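Local coordinates for hypothetical protein Atu1826 (Agrobacterium tumefaciens, PDB 2I3D) that is of unknown function but has an alpha/beta-hydrolase fold and is probably a hydrolase, at residues G37-S42 against S116-S121; F131-G136 against F149-P154; Q138-M141 against E145-G148. All coordinates share one frame; numbering follows the deposited sequence. Where two conformers were deposited one is given.

In the fold
All three contacts tie chain segments to one mixed beta sheet of the putative alpha/beta hydrolase. Interactions 2 and 3 lie on the same two elements, helix 131-142 and strand 146-152, with centres 11 Å apart; they touch where F149 CD2 packs 3.6 Å from L140 CD2. Interaction 2 is at the end that follows S130, the presumed nucleophile of a probable S130-H212-D179 triad, and A133 lies near those residues without touching them. Interaction 3 joins the far end of the helix to the start of the strand. Interaction 1 is peripheral: its centre is 21 Å from that of interaction 2 and 17 Å from that of interaction 3.

Interaction 1. Residues G37-S42 against S116-S121; sequences GRYQPS and SLHPDS
With CG of Y39 anti to its backbone nitrogen (chi1 163°), the phenol ring reaches out from the strand toward the end of helix 101-117; on the other side, CG of H118 is anti to its own carbonyl carbon (chi1 -64°), which swings the imidazole back to meet it. The two side chains come from opposite directions and meet rim to rim, neither ring lying over the face of the other. Their centroids are 5.9 Å apart and their planes are inclined at 63°. The closest approach of the phenol oxygen to the imidazole is too short to be trusted in the model. L117 adds an apolar contact, CD1 lying 3.9 Å from Y39 CZ and oblique to the ring. This is the outer part of an alpha/beta-hydrolase fold, where a helix ends and the chain turns back toward the sheet: H118 is the first residue to leave helical geometry and opens a type I turn closed by S121 N bonding to H118 O at 3.1 Å. A histidine suits this exit, since ND1 can reach back for a weak hydrogen bond to V114 O of the helix while the other edge of the ring faces the strand. P41, just past the strand, packs CB 3.6 Å from H118 NE2 at the imidazole edge. P41 CD also lies 3.9 Å above the plane of the Y39 ring, offset toward the rim, so the compact pyrrolidine fits against both rings. Tyrosine suits its buried place because its long, flat ring spans from strand to helix end, offering apolar surface to L117, P41 and W113, the last meeting it edge-to-face.

Interaction 2. Residues F131-G136 against F149-P154; sequences FGAWIG and FMSIAP
S151, in the strand, leans against A133, in the helix, and its short side chain can be followed from carbon to oxygen. CB sits 3.7 Å from A133 CB, a bare methylene-to-methyl contact at the point where the two backbones come nearest, with CA atoms 4.7 Å apart. One bond further, OG is 3.8 Å from the same methyl group. With chi1 at -74° the hydroxyl stands beside its own backbone nitrogen, and there S151 OG meets a water 3.1 Å away. That water donates to M150 O at 3.0 Å and, more weakly, to A133 O at 3.4 Å, so it bridges strand and helix where no direct hydrogen bond joins the two segments. A133 CB also approaches I152 O and P154, whose CB lies 4.4 Å from A133 CB, beyond the turn that A153 makes in left-handed helical backbone geometry. The methyl group is thus packed against both the strand and the loop that leaves it. These elements belong to the beta-alpha-beta unit of strand 124-129, helix 131-142 and strand 146-152. The probable nucleophile elbow, with the GxSxG pattern G128, S130 and G132, runs into the first turn of the helix. Alanine suits a place this close to the strand, because a methyl group fills it with little bulk, while serine adds a polar tip for the water. The chemistry is therefore split: carbon against carbon brings helix and strand close, and this water supplies the polar link, held by two bonds from the strand and a weak one to the helix.

Interaction 3. Residues Q138-M141 against E145-G148; sequences QLLM and EIEG
The carbonyl oxygen of I146 is approached by a water that can donate to it, 3.0 Å away, and S169 OG of a neighbouring loop also hydrogen-bonds to it. The same water lies 3.0 Å from L140 O near the end of the helix and can donate to it too, bridging helix and strand, although more acceptors surround the water than it has protons, so not all can be served at once. The contact belongs to the beta-alpha-beta unit of the alpha/beta-hydrolase sheet, where helix 131-142 gives way, after a short connection, to parallel strand 146-152. The rest of the interface is hydrocarbon and centres on I146, whose CB bond points toward the helix. Its branching lets one residue meet two leucines. CG2, anti to the backbone nitrogen, presses on L140 CD1 at 3.4 Å, closer than ordinary van der Waals contact and hence tight packing. CG1 takes the other branch, anti to the carbonyl carbon, and with chi2 at 180° it extends CD1 toward L139. There CD1 rests 3.8 Å from L139 CG, the two side chains crossing at about a right angle. The end of the L140 side chain bends toward the strand. Leucine suits these buried positions because it is apolar and long enough to meet I146, L140 through CD1 and L139 mainly through CG. L111 of helix 101-117 also packs on I146. L140 CD1 also lies 3.6 Å from I146 O, which is to one side of CG2.

Interaction 1. Residues G37-S42 against S116-S121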
ATOM      1  N   GLY B  37      11.905 -12.413   2.107  1.00 17.38           N
ATOM      2  CA  GLY B  37      11.701 -12.037   0.691  1.00 17.18           C
ATOM      3  C   GLY B  37      10.644 -12.857  -0.015  1.00 18.17           C
ATOM      4  O   GLY B  37      10.072 -13.806   0.579  1.00 16.95           O
ATOM      5  N   ARG B  38      10.353 -12.436  -1.257  1.00 17.72           N
ATOM      6  CA  ARG B  38       9.499 -13.164  -2.186  0.60 18.09           C
ATOM      7  C   ARG B  38      10.257 -13.241  -3.486  1.00 18.66           C
ATOM      8  O   ARG B  38      10.683 -12.208  -4.029  1.00 17.02           O
ATOM      9  CB  ARG B  38       8.154 -12.445  -2.407  0.60 17.53           C
ATOM     10  CG  ARG B  38       7.314 -12.326  -1.139  0.60 20.07           C
ATOM     11  CD  ARG B  38       6.886 -13.707  -0.622  0.60 20.32           C
ATOM     12  NE  ARG B  38       6.085 -13.604   0.591  0.60 23.13           N
ATOM     13  CZ  ARG B  38       6.527 -13.816   1.829  0.60 22.18           C
ATOM     14  NH1 ARG B  38       7.783 -14.172   2.057  0.60 22.15           N
ATOM     15  NH2 ARG B  38       5.703 -13.683   2.852  0.60 26.10           N
ATOM     16  N   TYR B  39      10.416 -14.455  -3.989  1.00 19.32           N
ATOM     17  CA  TYR B  39      11.356 -14.786  -5.043  1.00 21.46           C
ATOM     18  C   TYR B  39      10.703 -15.607  -6.130  1.00 22.38           C
ATOM     19  O   TYR B  39      10.077 -16.628  -5.842  1.00 23.06           O
ATOM     20  CB  TYR B  39      12.480 -15.578  -4.394  1.00 22.54           C
ATOM     21  CG  TYR B  39      13.383 -16.365  -5.300  1.00 23.95           C
ATOM     22  CD1 TYR B  39      14.192 -15.745  -6.253  1.00 24.61           C
ATOM     23  CD2 TYR B  39      13.493 -17.763  -5.141  1.00 25.46           C
ATOM     24  CE1 TYR B  39      15.075 -16.515  -7.068  1.00 24.68           C
ATOM     25  CE2 TYR B  39      14.365 -18.514  -5.919  1.00 25.55           C
ATOM     26  CZ  TYR B  39      15.148 -17.894  -6.875  1.00 25.40           C
ATOM     27  OH  TYR B  39      16.000 -18.673  -7.643  1.00 26.29           O
ATOM     28  N   GLN B  40      10.840 -15.166  -7.378  1.00 22.63           N
ATOM     29  CA  GLN B  40      10.357 -15.932  -8.542  1.00 23.10           C
ATOM     30  C   GLN B  40      11.461 -16.080  -9.573  1.00 23.87           C
ATOM     31  O   GLN B  40      11.767 -15.119 -10.304  1.00 22.85           O
ATOM     32  CB  GLN B  40       9.162 -15.274  -9.227  1.00 24.66           C
ATOM     33  CG  GLN B  40       7.933 -15.069  -8.355  1.00 27.27           C
ATOM     34  CD  GLN B  40       6.999 -16.266  -8.360  1.00 33.98           C
ATOM     35  OE1 GLN B  40       6.091 -16.364  -7.516  1.00 35.79           O
ATOM     36  NE2 GLN B  40       7.211 -17.187  -9.312  1.00 34.27           N
ATOM     37  N   PRO B  41      12.051 -17.291  -9.674  1.00 24.28           N
ATOM     38  CA  PRO B  41      13.108 -17.430 -10.666  1.00 25.40           C
ATOM     39  C   PRO B  41      12.564 -17.474 -12.095  1.00 25.85           C
ATOM     40  O   PRO B  41      11.443 -17.938 -12.334  1.00 26.89           O
ATOM     41  CB  PRO B  41      13.779 -18.764 -10.294  1.00 25.12           C
ATOM     42  CG  PRO B  41      12.673 -19.573  -9.680  1.00 24.17           C
ATOM     43  CD  PRO B  41      11.796 -18.549  -8.942  1.00 25.29           C
ATOM     44  N   SER B  42      13.364 -17.000 -13.033  1.00 26.98           N
ATOM     45  CA  SER B  42      12.990 -17.092 -14.432  1.00 29.22           C
ATOM     46  C   SER B  42      12.973 -18.527 -14.956  1.00 31.30           C
ATOM     47  O   SER B  42      13.830 -19.364 -14.583  1.00 31.82           O
ATOM     48  CB  SER B  42      13.946 -16.293 -15.313  1.00 28.56           C
ATOM     49  OG  SER B  42      13.514 -16.365 -16.675  1.00 29.50           O
ATOM     50  N   SER B 116      23.927 -15.711  -6.336  1.00 26.82           N
ATOM     51  CA  SER B 116      24.494 -17.018  -5.921  1.00 27.88           C
ATOM     52  C   SER B 116      23.648 -18.174  -6.492  1.00 28.71           C
ATOM     53  O   SER B 116      24.191 -19.231  -6.841  1.00 29.28           O
ATOM     54  CB  SER B 116      24.687 -17.114  -4.388  1.00 27.76           C
ATOM     55  OG  SER B 116      23.463 -17.329  -3.658  1.00 28.83           O
ATOM     56  N   LEU B 117      22.331 -17.966  -6.604  1.00 28.94           N
ATOM     57  CA  LEU B 117      21.419 -18.979  -7.163  1.00 29.14           C
ATOM     58  C   LEU B 117      21.369 -18.948  -8.688  1.00 29.16           C
ATOM     59  O   LEU B 117      20.972 -19.940  -9.325  1.00 30.36           O
ATOM     60  CB  LEU B 117      20.000 -18.824  -6.604  1.00 29.14           C
ATOM     61  CG  LEU B 117      19.786 -18.852  -5.086  1.00 30.93           C
ATOM     62  CD1 LEU B 117      18.272 -18.871  -4.792  1.00 32.33           C
ATOM     63  CD2 LEU B 117      20.460 -20.033  -4.420  1.00 33.24           C
ATOM     64  N   HIS B 118      21.751 -17.805  -9.264  1.00 28.34           N
ATOM     65  CA  HIS B 118      21.741 -17.596 -10.714  1.00 27.69           C
ATOM     66  C   HIS B 118      23.074 -17.051 -11.179  1.00 28.64           C
ATOM     67  O   HIS B 118      23.156 -15.903 -11.633  1.00 29.22           O
ATOM     68  CB  HIS B 118      20.575 -16.664 -11.126  1.00 27.22           C
ATOM     69  CG  HIS B 118      19.227 -17.251 -10.826  1.00 24.97           C
ATOM     70  ND1 HIS B 118      18.621 -17.146  -9.588  1.00 26.03           N
ATOM     71  CD2 HIS B 118      18.420 -18.040 -11.570  1.00 24.38           C
ATOM     72  CE1 HIS B 118      17.481 -17.816  -9.596  1.00 23.46           C
ATOM     73  NE2 HIS B 118      17.337 -18.369 -10.788  1.00 25.11           N
ATOM     74  N   PRO B 119      24.143 -17.866 -11.046  1.00 29.18           N
ATOM     75  CA  PRO B 119      25.523 -17.412 -11.324  1.00 29.65           C
ATOM     76  C   PRO B 119      25.771 -17.036 -12.783  1.00 29.89           C
ATOM     77  O   PRO B 119      26.771 -16.375 -13.091  1.00 30.76           O
ATOM     78  CB  PRO B 119      26.387 -18.628 -10.930  1.00 29.86           C
ATOM     79  CG  PRO B 119      25.444 -19.830 -10.999  1.00 29.83           C
ATOM     80  CD  PRO B 119      24.099 -19.276 -10.584  1.00 29.73           C
ATOM     81  N   ASP B 120      24.861 -17.440 -13.666  1.00 29.81           N
ATOM     82  CA  ASP B 120      25.040 -17.151 -15.091  0.60 30.57           C
ATOM     83  C   ASP B 120      24.258 -15.928 -15.577  1.00 30.10           C
ATOM     84  O   ASP B 120      24.329 -15.567 -16.757  1.00 30.64           O
ATOM     85  CB  ASP B 120      24.713 -18.375 -15.945  0.60 31.03           C
ATOM     86  CG  ASP B 120      25.825 -19.406 -15.934  0.60 30.81           C
ATOM     87  OD1 ASP B 120      26.740 -19.317 -16.784  0.60 34.70           O
ATOM     88  OD2 ASP B 120      25.773 -20.305 -15.078  0.60 34.12           O
ATOM     89  N   SER B 121      23.536 -15.274 -14.666  1.00 29.40           N
ATOM     90  CA  SER B 121      22.854 -14.028 -15.004  1.00 28.27           C
ATOM     91  C   SER B 121      23.913 -12.925 -15.054  1.00 28.59           C
ATOM     92  O   SER B 121      24.637 -12.702 -14.053  1.00 29.01           O
ATOM     93  CB  SER B 121      21.783 -13.709 -13.955  1.00 28.41           C
ATOM     94  OG  SER B 121      21.223 -12.431 -14.189  1.00 26.72           O
TER

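Interaction 2. Residues F131-G136 against F149-P154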
ATOM      1  N   PHE B 131      11.749   5.961  -0.613  1.00 11.27           N
ATOM      2  CA  PHE B 131      13.056   5.638  -0.000  1.00 11.67           C
ATOM      3  C   PHE B 131      13.757   4.487  -0.778  1.00 10.57           C
ATOM      4  O   PHE B 131      14.978   4.495  -0.966  1.00 11.75           O
ATOM      5  CB  PHE B 131      12.816   5.269   1.459  1.00 10.98           C
ATOM      6  CG  PHE B 131      14.027   4.701   2.190  1.00 11.64           C
ATOM      7  CD1 PHE B 131      14.868   5.533   2.904  1.00 13.27           C
ATOM      8  CD2 PHE B 131      14.199   3.327   2.284  1.00 13.37           C
ATOM      9  CE1 PHE B 131      15.922   4.984   3.637  1.00 12.16           C
ATOM     10  CE2 PHE B 131      15.245   2.766   3.016  1.00 13.47           C
ATOM     11  CZ  PHE B 131      16.104   3.593   3.673  1.00 13.17           C
ATOM     12  N   GLY B 132      12.977   3.492  -1.226  1.00 10.53           N
ATOM     13  CA  GLY B 132      13.511   2.405  -2.028  1.00  9.47           C
ATOM     14  C   GLY B 132      14.223   2.872  -3.305  1.00  9.33           C
ATOM     15  O   GLY B 132      15.161   2.210  -3.734  1.00 10.78           O
ATOM     16  N   ALA B 133      13.779   3.998  -3.905  1.00  8.75           N
ATOM     17  CA  ALA B 133      14.433   4.491  -5.131  1.00  9.55           C
ATOM     18  C   ALA B 133      15.810   5.047  -4.746  1.00 10.40           C
ATOM     19  O   ALA B 133      16.764   4.995  -5.547  1.00 11.27           O
ATOM     20  CB  ALA B 133      13.594   5.586  -5.776  1.00  9.65           C
ATOM     21  N   TRP B 134      15.901   5.677  -3.570  1.00 10.31           N
ATOM     22  CA  TRP B 134      17.219   6.189  -3.125  1.00 11.01           C
ATOM     23  C   TRP B 134      18.197   5.042  -2.859  1.00 11.39           C
ATOM     24  O   TRP B 134      19.378   5.055  -3.330  1.00 11.47           O
ATOM     25  CB  TRP B 134      17.007   7.073  -1.887  1.00 11.08           C
ATOM     26  CG  TRP B 134      18.248   7.689  -1.302  1.00 12.36           C
ATOM     27  CD1 TRP B 134      19.127   8.549  -1.913  1.00 14.13           C
ATOM     28  CD2 TRP B 134      18.721   7.494   0.037  1.00 12.34           C
ATOM     29  NE1 TRP B 134      20.161   8.878  -1.026  1.00 13.07           N
ATOM     30  CE2 TRP B 134      19.915   8.261   0.179  1.00 12.56           C
ATOM     31  CE3 TRP B 134      18.280   6.700   1.120  1.00 12.16           C
ATOM     32  CZ2 TRP B 134      20.638   8.289   1.383  1.00 12.49           C
ATOM     33  CZ3 TRP B 134      18.970   6.740   2.294  1.00 14.97           C
ATOM     34  CH2 TRP B 134      20.134   7.522   2.438  1.00 13.81           C
ATOM     35  N   ILE B 135      17.750   4.044  -2.071  1.00 11.81           N
ATOM     36  CA  ILE B 135      18.586   2.839  -1.934  1.00 11.51           C
ATOM     37  C   ILE B 135      18.909   2.189  -3.304  1.00 10.76           C
ATOM     38  O   ILE B 135      20.063   1.805  -3.577  1.00 11.58           O
ATOM     39  CB  ILE B 135      17.944   1.811  -0.988  1.00 10.91           C
ATOM     40  CG1 ILE B 135      17.599   2.460   0.381  1.00 12.27           C
ATOM     41  CG2 ILE B 135      18.860   0.538  -0.868  1.00 10.38           C
ATOM     42  CD1 ILE B 135      18.861   2.864   1.204  1.00 14.40           C
ATOM     43  N   GLY B 136      17.908   2.113  -4.198  1.00 11.92           N
ATOM     44  CA  GLY B 136      18.131   1.502  -5.489  1.00  9.84           C
ATOM     45  C   GLY B 136      19.206   2.197  -6.312  1.00 10.69           C
ATOM     46  O   GLY B 136      20.053   1.543  -6.952  1.00 12.27           O
ATOM     47  N   PHE B 149      17.290   1.024 -14.400  1.00 11.14           N
ATOM     48  CA  PHE B 149      16.594   1.241 -13.140  1.00 11.18           C
ATOM     49  C   PHE B 149      15.249   1.902 -13.382  1.00 11.64           C
ATOM     50  O   PHE B 149      15.031   2.517 -14.444  1.00 11.53           O
ATOM     51  CB  PHE B 149      17.414   2.152 -12.203  1.00 11.40           C
ATOM     52  CG  PHE B 149      17.599   3.577 -12.746  1.00 10.53           C
ATOM     53  CD1 PHE B 149      16.651   4.571 -12.505  1.00 11.50           C
ATOM     54  CD2 PHE B 149      18.716   3.906 -13.535  1.00 12.72           C
ATOM     55  CE1 PHE B 149      16.811   5.869 -13.015  1.00 13.64           C
ATOM     56  CE2 PHE B 149      18.886   5.192 -14.026  1.00 12.10           C
ATOM     57  CZ  PHE B 149      17.921   6.176 -13.781  1.00 13.32           C
HETATM   58  N   MSE B 150      14.374   1.766 -12.376  1.00 10.12           N
HETATM   59  CA  MSE B 150      13.169   2.562 -12.285  1.00 10.77           C
HETATM   60  C   MSE B 150      13.190   3.186 -10.900  1.00 10.73           C
HETATM   61  O   MSE B 150      13.430   2.453  -9.893  1.00 10.89           O
HETATM   62  CB  MSE B 150      11.948   1.668 -12.412  1.00 11.64           C
HETATM   63  CG  MSE B 150      11.821   1.050 -13.773  1.00 12.39           C
HETATM   64 SE   MSE B 150      10.158   0.013 -13.767  0.75 14.07          SE
HETATM   65  CE  MSE B 150      10.395  -0.722 -15.555  1.00 13.51           C
ATOM     66  N   SER B 151      12.957   4.503 -10.837  1.00  9.10           N
ATOM     67  CA  SER B 151      12.895   5.222  -9.551  1.00 10.19           C
ATOM     68  C   SER B 151      11.550   5.906  -9.509  1.00 10.48           C
ATOM     69  O   SER B 151      11.334   6.883 -10.228  1.00 10.42           O
ATOM     70  CB  SER B 151      14.010   6.250  -9.421  1.00  9.56           C
ATOM     71  OG  SER B 151      15.217   5.598  -9.189  1.00 12.43           O
ATOM     72  N   ILE B 152      10.653   5.365  -8.688  1.00  9.66           N
ATOM     73  CA  ILE B 152       9.288   5.836  -8.568  1.00 10.39           C
ATOM     74  C   ILE B 152       9.249   6.774  -7.336  1.00  9.69           C
ATOM     75  O   ILE B 152       9.588   6.360  -6.213  1.00 10.52           O
ATOM     76  CB  ILE B 152       8.318   4.687  -8.360  1.00 10.51           C
ATOM     77  CG1 ILE B 152       8.306   3.789  -9.602  1.00 11.35           C
ATOM     78  CG2 ILE B 152       6.927   5.261  -8.138  1.00 12.78           C
ATOM     79  CD1 ILE B 152       9.532   2.873  -9.843  1.00 16.99           C
ATOM     80  N   ALA B 153       8.864   8.021  -7.565  1.00  9.43           N
ATOM     81  CA  ALA B 153       8.722   9.009  -6.465  1.00  9.16           C
ATOM     82  C   ALA B 153      10.002   9.204  -5.640  1.00  9.19           C
ATOM     83  O   ALA B 153       9.949   9.140  -4.414  1.00  9.97           O
ATOM     84  CB  ALA B 153       7.549   8.649  -5.490  1.00  9.88           C
ATOM     85  N   PRO B 154      11.126   9.505  -6.290  1.00  9.69           N
ATOM     86  CA  PRO B 154      12.360   9.744  -5.516  1.00 10.19           C
ATOM     87  C   PRO B 154      12.244  11.057  -4.692  1.00 10.97           C
ATOM     88  O   PRO B 154      11.421  11.932  -5.054  1.00 11.06           O
ATOM     89  CB  PRO B 154      13.412   9.883  -6.619  1.00 11.44           C
ATOM     90  CG  PRO B 154      12.673  10.550  -7.761  1.00 11.25           C
ATOM     91  CD  PRO B 154      11.280   9.838  -7.721  1.00  9.52           C
TER
HETATM   92  O   HOH W   1      15.696   2.793  -7.901  1.00 15.79           O

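Interaction 3. Residues Q138-M141 against E145-G148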
ATOM      1  N   GLN B 138      21.631   3.996  -5.148  1.00 11.33           N
ATOM      2  CA  GLN B 138      22.916   3.770  -4.504  1.00 13.04           C
ATOM      3  C   GLN B 138      23.433   2.374  -4.919  1.00 13.27           C
ATOM      4  O   GLN B 138      24.637   2.180  -5.179  1.00 14.85           O
ATOM      5  CB  GLN B 138      22.775   3.857  -2.992  1.00 12.60           C
ATOM      6  CG  GLN B 138      22.529   5.283  -2.497  1.00 12.92           C
ATOM      7  CD  GLN B 138      22.391   5.316  -0.977  1.00 15.93           C
ATOM      8  OE1 GLN B 138      23.382   5.118  -0.243  1.00 16.44           O
ATOM      9  NE2 GLN B 138      21.146   5.504  -0.501  1.00 15.39           N
ATOM     10  N   LEU B 139      22.538   1.395  -4.995  1.00 13.08           N
ATOM     11  CA  LEU B 139      22.988   0.047  -5.377  1.00 14.74           C
ATOM     12  C   LEU B 139      23.486   0.068  -6.841  1.00 14.92           C
ATOM     13  O   LEU B 139      24.529  -0.512  -7.176  1.00 16.23           O
ATOM     14  CB  LEU B 139      21.859  -0.958  -5.196  1.00 15.61           C
ATOM     15  CG  LEU B 139      22.217  -2.423  -5.483  1.00 16.40           C
ATOM     16  CD1 LEU B 139      23.204  -2.946  -4.418  1.00 18.84           C
ATOM     17  CD2 LEU B 139      20.934  -3.256  -5.518  1.00 18.29           C
ATOM     18  N   LEU B 140      22.738   0.768  -7.699  1.00 15.18           N
ATOM     19  CA  LEU B 140      23.106   0.978  -9.097  1.00 15.87           C
ATOM     20  C   LEU B 140      24.527   1.523  -9.213  1.00 17.34           C
ATOM     21  O   LEU B 140      25.348   1.016  -9.982  1.00 16.95           O
ATOM     22  CB  LEU B 140      22.122   2.003  -9.689  1.00 16.13           C
ATOM     23  CG  LEU B 140      22.426   2.586 -11.085  1.00 16.22           C
ATOM     24  CD1 LEU B 140      22.183   1.517 -12.107  1.00 17.27           C
ATOM     25  CD2 LEU B 140      21.571   3.790 -11.384  1.00 16.89           C
HETATM   26  N   MSE B 141      24.814   2.549  -8.432  1.00 18.54           N
HETATM   27  CA  MSE B 141      26.138   3.179  -8.459  1.00 20.08           C
HETATM   28  C   MSE B 141      27.261   2.179  -8.121  1.00 21.79           C
HETATM   29  O   MSE B 141      28.341   2.247  -8.717  1.00 23.28           O
HETATM   30  CB  MSE B 141      26.132   4.392  -7.503  1.00 20.02           C
HETATM   31  CG  MSE B 141      27.219   5.415  -7.742  1.00 20.08           C
HETATM   32 SE   MSE B 141      27.085   6.259  -9.522  0.75 21.71          SE
HETATM   33  CE  MSE B 141      28.954   6.842  -9.456  1.00 21.37           C
ATOM     34  N   GLU B 145      26.867  -4.445 -12.937  1.00 20.23           N
ATOM     35  CA  GLU B 145      25.985  -5.329 -13.684  1.00 19.72           C
ATOM     36  C   GLU B 145      24.553  -4.748 -13.820  1.00 18.83           C
ATOM     37  O   GLU B 145      23.716  -5.293 -14.580  1.00 19.70           O
ATOM     38  CB  GLU B 145      25.971  -6.769 -13.098  1.00 20.08           C
ATOM     39  CG  GLU B 145      25.320  -6.885 -11.707  1.00 20.39           C
ATOM     40  CD  GLU B 145      26.270  -6.624 -10.515  1.00 21.94           C
ATOM     41  OE1 GLU B 145      27.250  -5.867 -10.624  1.00 22.89           O
ATOM     42  OE2 GLU B 145      26.017  -7.187  -9.434  1.00 25.41           O
ATOM     43  N   ILE B 146      24.289  -3.664 -13.088  1.00 17.73           N
ATOM     44  CA  ILE B 146      22.934  -3.077 -13.086  1.00 16.50           C
ATOM     45  C   ILE B 146      22.788  -2.155 -14.283  1.00 16.18           C
ATOM     46  O   ILE B 146      23.353  -1.073 -14.295  1.00 17.21           O
ATOM     47  CB  ILE B 146      22.612  -2.374 -11.789  1.00 15.68           C
ATOM     48  CG1 ILE B 146      22.562  -3.416 -10.639  1.00 16.48           C
ATOM     49  CG2 ILE B 146      21.228  -1.721 -11.915  1.00 17.85           C
ATOM     50  CD1 ILE B 146      22.236  -2.866  -9.256  1.00 17.54           C
ATOM     51  N   GLU B 147      22.043  -2.596 -15.290  1.00 14.98           N
ATOM     52  CA  GLU B 147      22.021  -1.857 -16.566  0.60 15.86           C
ATOM     53  C   GLU B 147      20.768  -1.012 -16.792  1.00 15.03           C
ATOM     54  O   GLU B 147      20.661  -0.289 -17.795  1.00 13.96           O
ATOM     55  CB  GLU B 147      22.278  -2.793 -17.750  0.60 16.86           C
ATOM     56  CG  GLU B 147      21.205  -3.804 -18.025  0.60 18.09           C
ATOM     57  CD  GLU B 147      21.545  -4.670 -19.236  0.60 25.24           C
ATOM     58  OE1 GLU B 147      20.753  -4.684 -20.190  0.60 24.10           O
ATOM     59  OE2 GLU B 147      22.629  -5.314 -19.230  0.60 23.81           O
ATOM     60  N   GLY B 148      19.844  -1.060 -15.833  1.00 12.92           N
ATOM     61  CA  GLY B 148      18.629  -0.232 -15.934  1.00 11.24           C
ATOM     62  C   GLY B 148      18.064  -0.054 -14.553  1.00 11.08           C
ATOM     63  O   GLY B 148      18.264  -0.900 -13.658  1.00 11.93           O
TER
HETATM   64  O   HOH W   2      25.595   0.308 -12.910  1.00 21.98           O